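PDB 6B2Y: solute-binding periplasmic protein of iron/siderophore ABC transporter, which probably binds chelated iron in the periplasm and delivers it to the membrane components of an iron/siderophore ABC transporter. Local coordinates for residues D92-K100 against V291-P299. Numbering follows the deposited sequence.
With NA (sodium ion), chain C.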
# COMPACT_ATOMS: atom_id res chain seq x y z
N ASP A 92 -4.75 3.11 -9.80
CA ASP A 92 -4.15 4.33 -9.26
C ASP A 92 -3.94 5.36 -10.36
O ASP A 92 -2.82 5.83 -10.58
CB ASP A 92 -2.83 4.02 -8.55
CG ASP A 92 -2.38 5.16 -7.66
OD1 ASP A 92 -3.09 6.18 -7.60
OD2 ASP A 92 -1.32 5.03 -6.99
N PRO A 93 -5.02 5.77 -11.05
CA PRO A 93 -4.87 6.79 -12.11
C PRO A 93 -4.28 8.11 -11.64
O PRO A 93 -3.64 8.80 -12.45
CB PRO A 93 -6.31 6.98 -12.61
CG PRO A 93 -7.17 6.53 -11.45
CD PRO A 93 -6.42 5.37 -10.87
N GLN A 94 -4.50 8.50 -10.39
CA GLN A 94 -3.97 9.77 -9.92
C GLN A 94 -2.45 9.77 -9.89
O GLN A 94 -1.81 10.70 -10.40
CB GLN A 94 -4.54 10.11 -8.55
CG GLN A 94 -6.05 10.21 -8.53
CD GLN A 94 -6.55 10.45 -7.14
OE1 GLN A 94 -6.09 11.36 -6.46
NE2 GLN A 94 -7.46 9.60 -6.69
N THR A 95 -1.85 8.75 -9.27
CA THR A 95 -0.39 8.67 -9.28
C THR A 95 0.14 8.57 -10.70
O THR A 95 1.14 9.21 -11.05
CB THR A 95 0.09 7.48 -8.44
OG1 THR A 95 -0.43 7.61 -7.12
CG2 THR A 95 1.61 7.45 -8.38
N TYR A 96 -0.53 7.77 -11.54
CA TYR A 96 -0.12 7.66 -12.94
C TYR A 96 -0.09 9.03 -13.61
O TYR A 96 0.85 9.35 -14.36
CB TYR A 96 -1.06 6.71 -13.67
CG TYR A 96 -0.69 6.41 -15.11
CD1 TYR A 96 -1.00 7.32 -16.13
CD2 TYR A 96 -0.05 5.23 -15.46
CE1 TYR A 96 -0.68 7.06 -17.44
CE2 TYR A 96 0.28 4.95 -16.78
CZ TYR A 96 -0.03 5.89 -17.77
OH TYR A 96 0.28 5.66 -19.09
N ALA A 97 -1.10 9.87 -13.32
CA ALA A 97 -1.18 11.20 -13.91
C ALA A 97 0.01 12.07 -13.53
O ALA A 97 0.56 12.80 -14.37
CB ALA A 97 -2.49 11.87 -13.48
N ILE A 98 0.43 12.01 -12.26
CA ILE A 98 1.53 12.85 -11.80
C ILE A 98 2.82 12.43 -12.49
O ILE A 98 3.63 13.29 -12.87
CB ILE A 98 1.65 12.78 -10.27
CG1 ILE A 98 0.36 13.30 -9.62
CG2 ILE A 98 2.89 13.57 -9.80
CD1 ILE A 98 0.15 14.80 -9.76
N TYR A 99 3.04 11.12 -12.65
CA TYR A 99 4.21 10.63 -13.37
C TYR A 99 4.13 10.99 -14.86
O TYR A 99 5.15 11.35 -15.47
CB TYR A 99 4.34 9.12 -13.19
CG TYR A 99 5.08 8.77 -11.92
CD1 TYR A 99 4.40 8.64 -10.71
CD2 TYR A 99 6.45 8.61 -11.92
CE1 TYR A 99 5.09 8.33 -9.54
CE2 TYR A 99 7.14 8.30 -10.76
CZ TYR A 99 6.46 8.16 -9.58
OH TYR A 99 7.17 7.87 -8.42
N LYS A 100 2.95 10.87 -15.46
CA LYS A 100 2.80 11.18 -16.88
C LYS A 100 3.18 12.63 -17.17
O LYS A 100 3.81 12.92 -18.20
CB LYS A 100 1.37 10.90 -17.32
CG LYS A 100 1.09 11.20 -18.80
CD LYS A 100 -0.30 10.73 -19.20
CE LYS A 100 -0.52 10.90 -20.70
NZ LYS A 100 -1.95 10.74 -21.08
N VAL A 291 -14.21 6.17 -0.41
CA VAL A 291 -13.45 7.31 0.07
C VAL A 291 -12.53 7.82 -1.03
O VAL A 291 -11.88 7.03 -1.74
CB VAL A 291 -12.65 6.91 1.33
CG1 VAL A 291 -11.82 8.08 1.82
CG2 VAL A 291 -13.61 6.42 2.43
N VAL A 292 -12.46 9.14 -1.18
CA VAL A 292 -11.71 9.81 -2.23
C VAL A 292 -10.39 10.30 -1.66
O VAL A 292 -10.36 11.20 -0.81
CB VAL A 292 -12.53 10.97 -2.84
CG1 VAL A 292 -11.66 11.80 -3.75
CG2 VAL A 292 -13.72 10.40 -3.58
N LEU A 293 -9.28 9.69 -2.11
CA LEU A 293 -7.94 10.00 -1.64
C LEU A 293 -6.95 9.72 -2.76
O LEU A 293 -7.21 8.86 -3.61
CB LEU A 293 -7.55 9.17 -0.40
CG LEU A 293 -8.39 9.35 0.86
CD1 LEU A 293 -8.23 8.15 1.79
CD2 LEU A 293 -8.01 10.64 1.55
N GLY A 294 -5.81 10.42 -2.75
CA GLY A 294 -4.74 10.17 -3.70
C GLY A 294 -4.05 11.45 -4.16
O GLY A 294 -4.28 12.53 -3.63
N ALA A 295 -3.20 11.30 -5.19
CA ALA A 295 -2.25 12.35 -5.54
C ALA A 295 -2.92 13.60 -6.10
O ALA A 295 -2.25 14.64 -6.20
CB ALA A 295 -1.23 11.82 -6.55
N GLN A 296 -4.19 13.51 -6.47
CA GLN A 296 -4.91 14.65 -7.04
C GLN A 296 -6.09 15.06 -6.18
O GLN A 296 -6.93 15.86 -6.62
CB GLN A 296 -5.38 14.33 -8.46
CG GLN A 296 -4.23 14.02 -9.43
CD GLN A 296 -4.72 13.63 -10.82
OE1 GLN A 296 -5.59 12.76 -10.96
NE2 GLN A 296 -4.18 14.29 -11.84
N VAL A 297 -6.18 14.56 -4.95
CA VAL A 297 -7.30 14.85 -4.06
C VAL A 297 -6.89 15.96 -3.10
O VAL A 297 -5.80 15.93 -2.53
CB VAL A 297 -7.73 13.59 -3.30
CG1 VAL A 297 -8.77 13.93 -2.25
CG2 VAL A 297 -8.28 12.57 -4.28
N THR A 298 -7.78 16.96 -2.94
CA THR A 298 -7.58 18.05 -2.00
C THR A 298 -8.15 17.68 -0.64
O THR A 298 -9.03 16.82 -0.54
CB THR A 298 -8.28 19.32 -2.52
OG1 THR A 298 -9.70 19.14 -2.46
CG2 THR A 298 -7.88 19.60 -3.94
N PRO A 299 -7.68 18.34 0.43
CA PRO A 299 -8.29 18.10 1.75
C PRO A 299 -9.81 18.19 1.73
O PRO A 299 -10.47 17.31 2.28
CB PRO A 299 -7.66 19.19 2.62
CG PRO A 299 -6.30 19.39 2.01
CD PRO A 299 -6.51 19.23 0.51
NA NA C . 5.52 7.25 -6.55
O HOH W 1 -3.03 8.36 -5.99
O HOH W 2 3.49 9.16 -5.81
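Gln-94, on the first turn of helix 93-102, reaches toward the type I beta turn that runs from Gly-294 to Val-297 and uses both ends of its amide at the entry to it. Gln-94 OE1 accepts from Gln-296 N, inside the turn, at 2.9 Å, in the carbonyl plane and on a lone pair, with an N-H...O angle of 159°. Gln-94 NE2 gives a more bent bond (136°) to Leu-293 O, just ahead of the turn, at 3.2 Å, coming from above that carbonyl's plane. Extension beyond CG (chi2 176°) lets the amide bridge the two, a task suited to a group that both donates and accepts. Gly-294, with no side chain, takes up a conformation rarely open to other residues and lets Gln-94 OE1 come close to its carbonyl carbon.

The helix start adds a water-mediated link. Asp-92 is the N-cap, its OD1 taking a weak bond from Thr-95 N while Asp-92 OD2 accepts from Thr-95 OG1 at 2.7 Å. One water donates to Asp-92 OD1 and accepts from Ala-295 N at 3.1 Å, so the capping carboxylate also serves the loop. In this two-lobed periplasmic binding protein, helix 93-102 belongs to the lobe of the parallel sheet, following strand 81-85 and the short helix 87-91, whereas the loop leads from strand 275-280 of the mixed sheet to helix 299-310; the contact therefore joins the two lobes.

Apolar packing is confined to Ala-295 CB, small enough for a close approach to the helix, 3.8 Å from Ile-98 CG1. Gln-296 adds van der Waals packing of a polar side chain: Gln-296 OE1 lies 3.6 Å from Gln-94 CG, the two chains crossing at a slant, and Gln-296 NE2 rests 3.4 Å from Ala-97 CB, where a methyl leaves room for the amide.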